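BLUF domain-containing protein (Acinetobacter baumannii, PDB 6W6Z) binds a flavin nucleotide and probably serves as a BLUF-type blue-light photoreceptor linked to the control of biofilm formation and iron uptake. Local coordinates at residues E112-N116 with P117-N121. Residues are numbered along the deposited sequence; the frame is centred on the assembly and turned at random.
Sequences ENTFN and PLLLN
Asn116 grips the start of the short 3-10 turn 117-119 through both its side chain and its backbone. Its amide oxygen OD1 accepts a hydrogen bond from Leu118 N at 2.8 Å, with the donor tilted slightly from the amide plane. CG stands anti to the backbone N (chi1 -177°), which swings the amide forward over the Asn116-Pro117 peptide and lets OD1 meet the N-H of Leu118, the first one beyond the proline. Pro117 N, with no hydrogen to offer, lies 3.1 Å from the same OD1. One residue further on, Leu119 N bonds to Asn116 O at 3.1 Å; the N-H points nearly straight at the oxygen (165°) but approaches from above the carbonyl plane. Pro117 O then receives Leu120 N at 3.0 Å, adding a second 3-10 bond. The other end of the Asn116 amide, ND2, is bonded to Gln10 OE1, so the group is fixed from two sides and tied to strand 2-11.

Van der Waals contacts gather round Leu119, whose methyls meet polar oxygens as well as the aliphatic part of Glu112. Its CD1 lies 3.2 Å from Thr114 OG1, the two side chains crossing nearly at right angles. The Glu112 chain, bent at chi2 (-52°), runs past the leucine in the opposite direction and brings OE2 to 3.6 Å from Leu119 CD1. On Leu118, CB sits 3.1 Å from Asn116 OD1, beside the bond that Leu118 N donates to that oxygen.

Pro117 rests on Ala48 and Phe50 of strand 48-54, while Lys77 NZ bonds to Leu118 O. The arrangement is an Asx-Pro turn opening a 3-10 turn, here within the connection between helices 101-109 and 125-134, where it fastens that linker to the BLUF-domain sheet.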
loop_
_atom_site.group_PDB
_atom_site.type_symbol
_atom_site.label_atom_id
_atom_site.label_comp_id
_atom_site.label_asym_id
_atom_site.label_seq_id
_atom_site.Cartn_x
_atom_site.Cartn_y
_atom_site.Cartn_z
ATOM N N GLU A 112 -3.169 -17.836 -10.440
ATOM C CA GLU A 112 -2.416 -17.797 -9.162
ATOM C C GLU A 112 -3.218 -18.566 -8.116
ATOM O O GLU A 112 -4.453 -18.518 -8.142
ATOM C CB GLU A 112 -2.151 -16.356 -8.752
ATOM C CG GLU A 112 -1.389 -15.556 -9.792
ATOM C CD GLU A 112 -0.100 -16.167 -10.302
ATOM O OE1 GLU A 112 0.283 -15.812 -11.404
ATOM O OE2 GLU A 112 0.517 -16.958 -9.594
ATOM N N ASN A 113 -2.536 -19.259 -7.222
ATOM C CA ASN A 113 -3.202 -19.964 -6.105
ATOM C C ASN A 113 -2.796 -19.321 -4.775
ATOM O O ASN A 113 -3.191 -19.875 -3.757
ATOM C CB ASN A 113 -2.883 -21.456 -6.139
ATOM C CG ASN A 113 -1.435 -21.758 -5.837
ATOM O OD1 ASN A 113 -0.577 -20.892 -5.972
ATOM N ND2 ASN A 113 -1.175 -22.979 -5.392
ATOM N N THR A 114 -2.071 -18.198 -4.780
ATOM C CA THR A 114 -1.917 -17.318 -3.592
ATOM C C THR A 114 -2.300 -15.893 -3.979
ATOM O O THR A 114 -2.466 -15.607 -5.143
ATOM C CB THR A 114 -0.517 -17.410 -2.979
ATOM O OG1 THR A 114 0.447 -16.886 -3.903
ATOM C CG2 THR A 114 -0.159 -18.832 -2.601
ATOM N N PHE A 115 -2.494 -15.033 -2.999
ATOM C CA PHE A 115 -2.981 -13.653 -3.202
ATOM C C PHE A 115 -1.857 -12.669 -2.873
ATOM O O PHE A 115 -2.107 -11.494 -2.515
ATOM C CB PHE A 115 -4.233 -13.567 -2.346
ATOM C CG PHE A 115 -5.128 -14.741 -2.616
ATOM C CD1 PHE A 115 -5.808 -14.802 -3.824
ATOM C CD2 PHE A 115 -5.223 -15.805 -1.735
ATOM C CE1 PHE A 115 -6.637 -15.872 -4.113
ATOM C CE2 PHE A 115 -6.032 -16.878 -2.035
ATOM C CZ PHE A 115 -6.731 -16.912 -3.230
ATOM N N ASN A 116 -0.644 -13.153 -3.022
ATOM C CA ASN A 116 0.595 -12.386 -2.748
ATOM C C ASN A 116 0.806 -11.445 -3.924
ATOM O O ASN A 116 0.985 -11.880 -5.054
ATOM C CB ASN A 116 1.775 -13.330 -2.530
ATOM C CG ASN A 116 3.078 -12.643 -2.181
ATOM O OD1 ASN A 116 3.379 -11.545 -2.664
ATOM N ND2 ASN A 116 3.856 -13.301 -1.333
ATOM N N PRO A 117 0.786 -10.118 -3.686
ATOM C CA PRO A 117 0.927 -9.162 -4.770
ATOM C C PRO A 117 2.309 -9.146 -5.437
ATOM O O PRO A 117 2.437 -8.593 -6.501
ATOM C CB PRO A 117 0.611 -7.790 -4.143
ATOM C CG PRO A 117 0.657 -8.008 -2.656
ATOM C CD PRO A 117 0.576 -9.491 -2.382
ATOM N N LEU A 118 3.320 -9.815 -4.872
ATOM C CA LEU A 118 4.608 -9.961 -5.593
ATOM C C LEU A 118 4.411 -10.728 -6.913
ATOM O O LEU A 118 5.317 -10.631 -7.765
ATOM C CB LEU A 118 5.625 -10.649 -4.680
ATOM C CG LEU A 118 6.179 -9.771 -3.565
ATOM C CD1 LEU A 118 6.867 -10.610 -2.493
ATOM C CD2 LEU A 118 7.135 -8.751 -4.130
ATOM N N LEU A 119 3.310 -11.478 -7.068
ATOM C CA LEU A 119 2.971 -12.231 -8.306
ATOM C C LEU A 119 2.423 -11.289 -9.388
ATOM O O LEU A 119 2.229 -11.777 -10.508
ATOM C CB LEU A 119 1.881 -13.266 -7.999
ATOM C CG LEU A 119 2.206 -14.327 -6.951
ATOM C CD1 LEU A 119 0.937 -15.057 -6.537
ATOM C CD2 LEU A 119 3.241 -15.299 -7.467
ATOM N N LEU A 120 2.087 -10.039 -9.080
ATOM C CA LEU A 120 1.480 -9.115 -10.088
ATOM C C LEU A 120 2.554 -8.578 -11.047
ATOM O O LEU A 120 3.713 -8.355 -10.609
ATOM C CB LEU A 120 0.795 -7.943 -9.377
ATOM C CG LEU A 120 -0.448 -8.243 -8.540
ATOM C CD1 LEU A 120 -0.877 -6.980 -7.816
ATOM C CD2 LEU A 120 -1.583 -8.798 -9.383
ATOM N N ASN A 121 2.180 -8.345 -12.313
ATOM C CA ASN A 121 3.014 -7.601 -13.293
ATOM C C ASN A 121 2.348 -6.241 -13.544
ATOM O O ASN A 121 1.236 -6.000 -13.054
ATOM C CB ASN A 121 3.291 -8.444 -14.543
ATOM C CG ASN A 121 2.059 -8.729 -15.385
ATOM O OD1 ASN A 121 1.234 -7.828 -15.607
ATOM N ND2 ASN A 121 1.923 -9.967 -15.858
#